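Local structure of uncharacterized protein lp_2219 (Lactobacillus plantarum, 3HFQ) at residues L6-Q20 with T31-L45. The protein is of unknown function but has the fold of the lactonase family of seven-bladed beta-propellers, and may hydrolyse a lactone. The protein carries 1 engineered substitution. Numbering follows the deposited sequence.
Sequences LFGTYTKKTSQGIYQ and TNDGLLAATQNPTYL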
loop_
_atom_site.group_PDB
_atom_site.type_symbol
_atom_site.label_atom_id
_atom_site.label_comp_id
_atom_site.label_asym_id
_atom_site.label_seq_id
_atom_site.Cartn_x
_atom_site.Cartn_y
_atom_site.Cartn_z
ATOM N N LEU A 6 4.608 0.109 -12.713
ATOM C CA LEU A 6 5.357 -1.057 -12.259
ATOM C C LEU A 6 4.397 -1.952 -11.482
ATOM O O LEU A 6 3.554 -1.462 -10.726
ATOM C CB LEU A 6 6.527 -0.642 -11.360
ATOM C CG LEU A 6 7.562 0.304 -11.978
ATOM C CD1 LEU A 6 8.729 0.488 -11.006
ATOM C CD2 LEU A 6 8.053 -0.263 -13.309
ATOM N N PHE A 7 4.523 -3.261 -11.669
ATOM C CA PHE A 7 3.658 -4.221 -10.996
ATOM C C PHE A 7 4.429 -5.147 -10.061
ATOM O O PHE A 7 5.363 -5.830 -10.487
ATOM C CB PHE A 7 2.926 -5.085 -12.027
ATOM C CG PHE A 7 2.003 -4.316 -12.930
ATOM C CD1 PHE A 7 0.823 -3.761 -12.437
ATOM C CD2 PHE A 7 2.298 -4.171 -14.282
ATOM C CE1 PHE A 7 -0.049 -3.076 -13.281
ATOM C CE2 PHE A 7 1.432 -3.489 -15.135
ATOM C CZ PHE A 7 0.257 -2.942 -14.633
ATOM N N GLY A 8 4.027 -5.167 -8.794
ATOM C CA GLY A 8 4.652 -6.050 -7.823
ATOM C C GLY A 8 3.846 -7.337 -7.856
ATOM O O GLY A 8 2.667 -7.313 -8.207
ATOM N N THR A 9 4.462 -8.458 -7.501
ATOM C CA THR A 9 3.761 -9.737 -7.545
ATOM C C THR A 9 4.285 -10.733 -6.530
ATOM O O THR A 9 5.247 -10.475 -5.811
ATOM C CB THR A 9 3.962 -10.435 -8.902
ATOM O OG1 THR A 9 5.321 -10.894 -8.987
ATOM C CG2 THR A 9 3.692 -9.485 -10.062
ATOM N N TYR A 10 3.616 -11.881 -6.498
ATOM C CA TYR A 10 4.014 -13.021 -5.689
ATOM C C TYR A 10 4.626 -13.863 -6.798
ATOM O O TYR A 10 4.279 -13.676 -7.966
ATOM C CB TYR A 10 2.798 -13.758 -5.137
ATOM C CG TYR A 10 2.403 -13.365 -3.738
ATOM C CD1 TYR A 10 3.117 -13.827 -2.636
ATOM C CD2 TYR A 10 1.314 -12.526 -3.517
ATOM C CE1 TYR A 10 2.743 -13.476 -1.339
ATOM C CE2 TYR A 10 0.934 -12.168 -2.234
ATOM C CZ TYR A 10 1.654 -12.642 -1.149
ATOM O OH TYR A 10 1.267 -12.295 0.124
ATOM N N THR A 11 5.533 -14.769 -6.462
ATOM C CA THR A 11 6.135 -15.615 -7.485
ATOM C C THR A 11 6.029 -17.069 -7.053
ATOM O O THR A 11 7.029 -17.781 -6.967
ATOM C CB THR A 11 7.612 -15.253 -7.716
ATOM O OG1 THR A 11 8.321 -15.301 -6.471
ATOM C CG2 THR A 11 7.723 -13.856 -8.310
ATOM N N LYS A 12 4.800 -17.496 -6.788
ATOM C CA LYS A 12 4.524 -18.856 -6.344
ATOM C C LYS A 12 3.986 -19.752 -7.456
ATOM O O LYS A 12 3.940 -20.972 -7.299
ATOM C CB LYS A 12 3.529 -18.830 -5.179
ATOM C CG LYS A 12 4.043 -18.097 -3.944
ATOM C CD LYS A 12 3.044 -18.127 -2.789
ATOM C CE LYS A 12 1.826 -17.253 -3.062
ATOM N NZ LYS A 12 0.917 -17.171 -1.878
ATOM N N LYS A 13 3.582 -19.156 -8.575
ATOM C CA LYS A 13 3.042 -19.934 -9.687
ATOM C C LYS A 13 3.698 -19.678 -11.040
ATOM O O LYS A 13 4.423 -20.534 -11.551
ATOM C CB LYS A 13 1.528 -19.711 -9.800
ATOM C CG LYS A 13 0.741 -20.280 -8.624
ATOM C CD LYS A 13 -0.764 -20.132 -8.798
ATOM C CE LYS A 13 -1.223 -18.695 -8.609
ATOM N NZ LYS A 13 -2.703 -18.570 -8.731
ATOM N N THR A 14 3.451 -18.513 -11.629
ATOM C CA THR A 14 4.022 -18.216 -12.938
ATOM C C THR A 14 4.807 -16.912 -13.055
ATOM O O THR A 14 5.553 -16.724 -14.015
ATOM C CB THR A 14 2.928 -18.206 -14.018
ATOM O OG1 THR A 14 3.510 -17.856 -15.278
ATOM C CG2 THR A 14 1.847 -17.200 -13.671
ATOM N N SER A 15 4.640 -16.012 -12.093
ATOM C CA SER A 15 5.346 -14.731 -12.128
ATOM C C SER A 15 6.858 -14.891 -11.980
ATOM O O SER A 15 7.328 -15.760 -11.250
ATOM C CB SER A 15 4.831 -13.815 -11.015
ATOM O OG SER A 15 5.617 -12.640 -10.924
ATOM N N GLN A 16 7.614 -14.042 -12.671
ATOM C CA GLN A 16 9.071 -14.085 -12.593
ATOM C C GLN A 16 9.635 -12.878 -11.848
ATOM O O GLN A 16 10.855 -12.713 -11.753
ATOM C CB GLN A 16 9.685 -14.152 -13.994
ATOM C CG GLN A 16 9.431 -15.458 -14.715
ATOM C CD GLN A 16 10.068 -15.487 -16.087
ATOM O OE1 GLN A 16 9.796 -14.631 -16.929
ATOM N NE2 GLN A 16 10.924 -16.475 -16.322
ATOM N N GLY A 17 8.753 -12.031 -11.324
ATOM C CA GLY A 17 9.220 -10.869 -10.587
ATOM C C GLY A 17 8.424 -9.593 -10.779
ATOM O O GLY A 17 7.193 -9.591 -10.713
ATOM N N ILE A 18 9.141 -8.498 -11.015
ATOM C CA ILE A 18 8.524 -7.192 -11.208
ATOM C C ILE A 18 8.271 -6.930 -12.688
ATOM O O ILE A 18 9.181 -7.044 -13.514
ATOM C CB ILE A 18 9.434 -6.078 -10.639
ATOM C CG1 ILE A 18 9.708 -6.351 -9.159
ATOM C CG2 ILE A 18 8.773 -4.714 -10.809
ATOM C CD1 ILE A 18 10.781 -5.475 -8.560
ATOM N N TYR A 19 7.031 -6.590 -13.023
ATOM C CA TYR A 19 6.672 -6.301 -14.406
ATOM C C TYR A 19 6.468 -4.809 -14.606
ATOM O O TYR A 19 6.376 -4.048 -13.641
ATOM C CB TYR A 19 5.398 -7.061 -14.814
ATOM C CG TYR A 19 5.580 -8.564 -14.851
ATOM C CD1 TYR A 19 5.545 -9.316 -13.677
ATOM C CD2 TYR A 19 5.854 -9.227 -16.051
ATOM C CE1 TYR A 19 5.782 -10.688 -13.690
ATOM C CE2 TYR A 19 6.096 -10.604 -16.076
ATOM C CZ TYR A 19 6.059 -11.325 -14.890
ATOM O OH TYR A 19 6.299 -12.678 -14.892
ATOM N N GLN A 20 6.411 -4.394 -15.867
ATOM C CA GLN A 20 6.209 -2.990 -16.181
ATOM C C GLN A 20 5.246 -2.858 -17.350
ATOM O O GLN A 20 5.209 -3.705 -18.244
ATOM C CB GLN A 20 7.549 -2.309 -16.492
ATOM C CG GLN A 20 8.217 -2.712 -17.802
ATOM C CD GLN A 20 9.626 -2.155 -17.922
ATOM O OE1 GLN A 20 9.904 -1.038 -17.478
ATOM N NE2 GLN A 20 10.520 -2.926 -18.531
ATOM N N THR A 31 -1.167 -1.886 -20.916
ATOM C CA THR A 31 -0.392 -3.034 -21.373
ATOM C C THR A 31 0.584 -3.498 -20.298
ATOM O O THR A 31 0.907 -2.755 -19.368
ATOM C CB THR A 31 0.479 -2.694 -22.604
ATOM O OG1 THR A 31 1.432 -1.689 -22.241
ATOM C CG2 THR A 31 -0.364 -2.191 -23.759
ATOM N N ASN A 32 1.031 -4.740 -20.422
ATOM C CA ASN A 32 2.045 -5.287 -19.533
ATOM C C ASN A 32 3.158 -5.506 -20.550
ATOM O O ASN A 32 3.123 -6.468 -21.315
ATOM C CB ASN A 32 1.616 -6.623 -18.915
ATOM C CG ASN A 32 2.738 -7.286 -18.125
ATOM O OD1 ASN A 32 2.539 -8.317 -17.480
ATOM N ND2 ASN A 32 3.929 -6.697 -18.182
ATOM N N ASP A 33 4.112 -4.582 -20.586
ATOM C CA ASP A 33 5.210 -4.647 -21.542
ATOM C C ASP A 33 6.233 -5.741 -21.278
ATOM O O ASP A 33 7.027 -6.077 -22.155
ATOM C CB ASP A 33 5.914 -3.287 -21.625
ATOM C CG ASP A 33 4.960 -2.162 -21.988
ATOM O OD1 ASP A 33 4.140 -2.356 -22.910
ATOM O OD2 ASP A 33 5.028 -1.084 -21.358
ATOM N N GLY A 34 6.225 -6.300 -20.076
ATOM C CA GLY A 34 7.171 -7.357 -19.782
ATOM C C GLY A 34 7.846 -7.250 -18.434
ATOM O O GLY A 34 7.611 -6.314 -17.671
ATOM N N LEU A 35 8.695 -8.230 -18.152
ATOM C CA LEU A 35 9.430 -8.305 -16.899
ATOM C C LEU A 35 10.520 -7.239 -16.816
ATOM O O LEU A 35 11.327 -7.088 -17.732
ATOM C CB LEU A 35 10.060 -9.692 -16.770
ATOM C CG LEU A 35 10.800 -10.022 -15.476
ATOM C CD1 LEU A 35 9.792 -10.205 -14.352
ATOM C CD2 LEU A 35 11.620 -11.296 -15.670
ATOM N N LEU A 36 10.537 -6.497 -15.713
ATOM C CA LEU A 36 11.541 -5.465 -15.505
ATOM C C LEU A 36 12.684 -6.042 -14.675
ATOM O O LEU A 36 13.855 -5.785 -14.948
ATOM C CB LEU A 36 10.934 -4.258 -14.781
ATOM C CG LEU A 36 11.909 -3.147 -14.370
ATOM C CD1 LEU A 36 12.534 -2.511 -15.606
ATOM C CD2 LEU A 36 11.170 -2.100 -13.556
ATOM N N ALA A 37 12.342 -6.829 -13.662
ATOM C CA ALA A 37 13.363 -7.422 -12.806
ATOM C C ALA A 37 12.996 -8.816 -12.320
ATOM O O ALA A 37 11.929 -9.021 -11.735
ATOM C CB ALA A 37 13.626 -6.515 -11.611
ATOM N N ALA A 38 13.885 -9.772 -12.564
ATOM C CA ALA A 38 13.663 -11.139 -12.119
ATOM C C ALA A 38 14.025 -11.168 -10.638
ATOM O O ALA A 38 15.168 -10.898 -10.267
ATOM C CB ALA A 38 14.545 -12.103 -12.902
ATOM N N THR A 39 13.044 -11.476 -9.799
ATOM C CA THR A 39 13.244 -11.525 -8.356
ATOM C C THR A 39 12.105 -12.321 -7.708
ATOM O O THR A 39 11.094 -12.598 -8.351
ATOM C CB THR A 39 13.312 -10.088 -7.772
ATOM O OG1 THR A 39 13.547 -10.144 -6.360
ATOM C CG2 THR A 39 12.019 -9.334 -8.052
ATOM N N GLN A 40 12.269 -12.699 -6.443
ATOM C CA GLN A 40 11.249 -13.488 -5.756
ATOM C C GLN A 40 10.351 -12.712 -4.797
ATOM O O GLN A 40 10.830 -11.938 -3.973
ATOM C CB GLN A 40 11.905 -14.648 -4.999
ATOM C CG GLN A 40 12.483 -15.732 -5.900
ATOM C CD GLN A 40 11.417 -16.418 -6.733
ATOM O OE1 GLN A 40 10.500 -17.046 -6.197
ATOM N NE2 GLN A 40 11.530 -16.299 -8.051
ATOM N N ASN A 41 9.046 -12.948 -4.921
ATOM C CA ASN A 41 8.012 -12.331 -4.087
ATOM C C ASN A 41 8.097 -10.823 -3.858
ATOM O O ASN A 41 8.070 -10.354 -2.719
ATOM C CB ASN A 41 7.940 -13.050 -2.735
ATOM C CG ASN A 41 7.013 -14.262 -2.756
ATOM O OD1 ASN A 41 6.630 -14.765 -3.818
ATOM N ND2 ASN A 41 6.654 -14.741 -1.571
ATOM N N PRO A 42 8.194 -10.036 -4.941
ATOM C CA PRO A 42 8.272 -8.578 -4.800
ATOM C C PRO A 42 6.844 -8.055 -4.652
ATOM O O PRO A 42 6.330 -7.364 -5.535
ATOM C CB PRO A 42 8.914 -8.152 -6.111
ATOM C CG PRO A 42 8.279 -9.116 -7.090
ATOM C CD PRO A 42 8.365 -10.442 -6.350
ATOM N N THR A 43 6.218 -8.384 -3.523
ATOM C CA THR A 43 4.824 -8.016 -3.258
ATOM C C THR A 43 4.511 -6.545 -3.019
ATOM O O THR A 43 3.342 -6.161 -3.009
ATOM C CB THR A 43 4.255 -8.842 -2.088
ATOM O OG1 THR A 43 4.900 -8.459 -0.870
ATOM C CG2 THR A 43 4.491 -10.329 -2.329
ATOM N N TYR A 44 5.531 -5.725 -2.785
ATOM C CA TYR A 44 5.306 -4.294 -2.625
ATOM C C TYR A 44 6.523 -3.544 -3.143
ATOM O O TYR A 44 7.653 -4.021 -3.024
ATOM C CB TYR A 44 5.010 -3.901 -1.174
ATOM C CG TYR A 44 3.989 -2.779 -1.105
ATOM C CD1 TYR A 44 2.628 -3.041 -1.260
ATOM C CD2 TYR A 44 4.386 -1.451 -0.946
ATOM C CE1 TYR A 44 1.682 -2.007 -1.264
ATOM C CE2 TYR A 44 3.452 -0.409 -0.949
ATOM C CZ TYR A 44 2.105 -0.695 -1.107
ATOM O OH TYR A 44 1.183 0.329 -1.103
ATOM N N LEU A 45 6.274 -2.372 -3.720
ATOM C CA LEU A 45 7.318 -1.551 -4.319
ATOM C C LEU A 45 7.296 -0.097 -3.856
ATOM O O LEU A 45 6.239 0.441 -3.527
ATOM C CB LEU A 45 7.147 -1.561 -5.840
ATOM C CG LEU A 45 6.979 -2.920 -6.521
ATOM C CD1 LEU A 45 6.571 -2.710 -7.977
ATOM C CD2 LEU A 45 8.282 -3.705 -6.422
#
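Asp-33 N and Gly-34 N both point at Gln-20 O, through weak bonds, in a classic beta bulge, where strand 29-38 pairs antiparallel with strand 17-24. Gln-20 N donates to Gly-34 O at 2.9 Å. Leu-35 CD1 sits over one face of the Tyr-19 ring, 4.0 Å from its centroid, in a CH-pi contact. Leu-35 CG is anti to the backbone N (chi1 -176°), which carries the branch back toward strand 17-24. A second classic bulge follows: Leu-36 N and Ala-37 N both donate to Ile-18 O. Leu-36 CD1 lies against the Gln-20 amide, whose OE1 is hydrogen-bonded to Arg-4 and NE2 to Gln-73 O. Leu-36 CD2 meets Leu-6 CD2 at 3.6 Å. Ile-18 N to Ala-37 O and Thr-39 N to Gln-16 O continue the pairing. Asn-41 OD1 accepts from Thr-11 N at 2.9 Å, nearly straight (166°), and Asn-41 N donates to Thr-11 OG1. Pro-42 centres an inverse gamma turn; its CB packs on Ile-18 CG1 at 3.6 Å. Thr-9 N meets Pro-42 O at 2.9 Å, bent, from above the carbonyl plane. Thr-43 CG2 stands over the Tyr-10 ring centre, another CH-pi contact. Leu-45 CD2 reaches Ile-18 CD1 at 3.7 Å. Backbone pairing thus holds the blade's outer edge; in the crossing to the next, side-chain acceptors take backbone N-H groups beside apolar contacts.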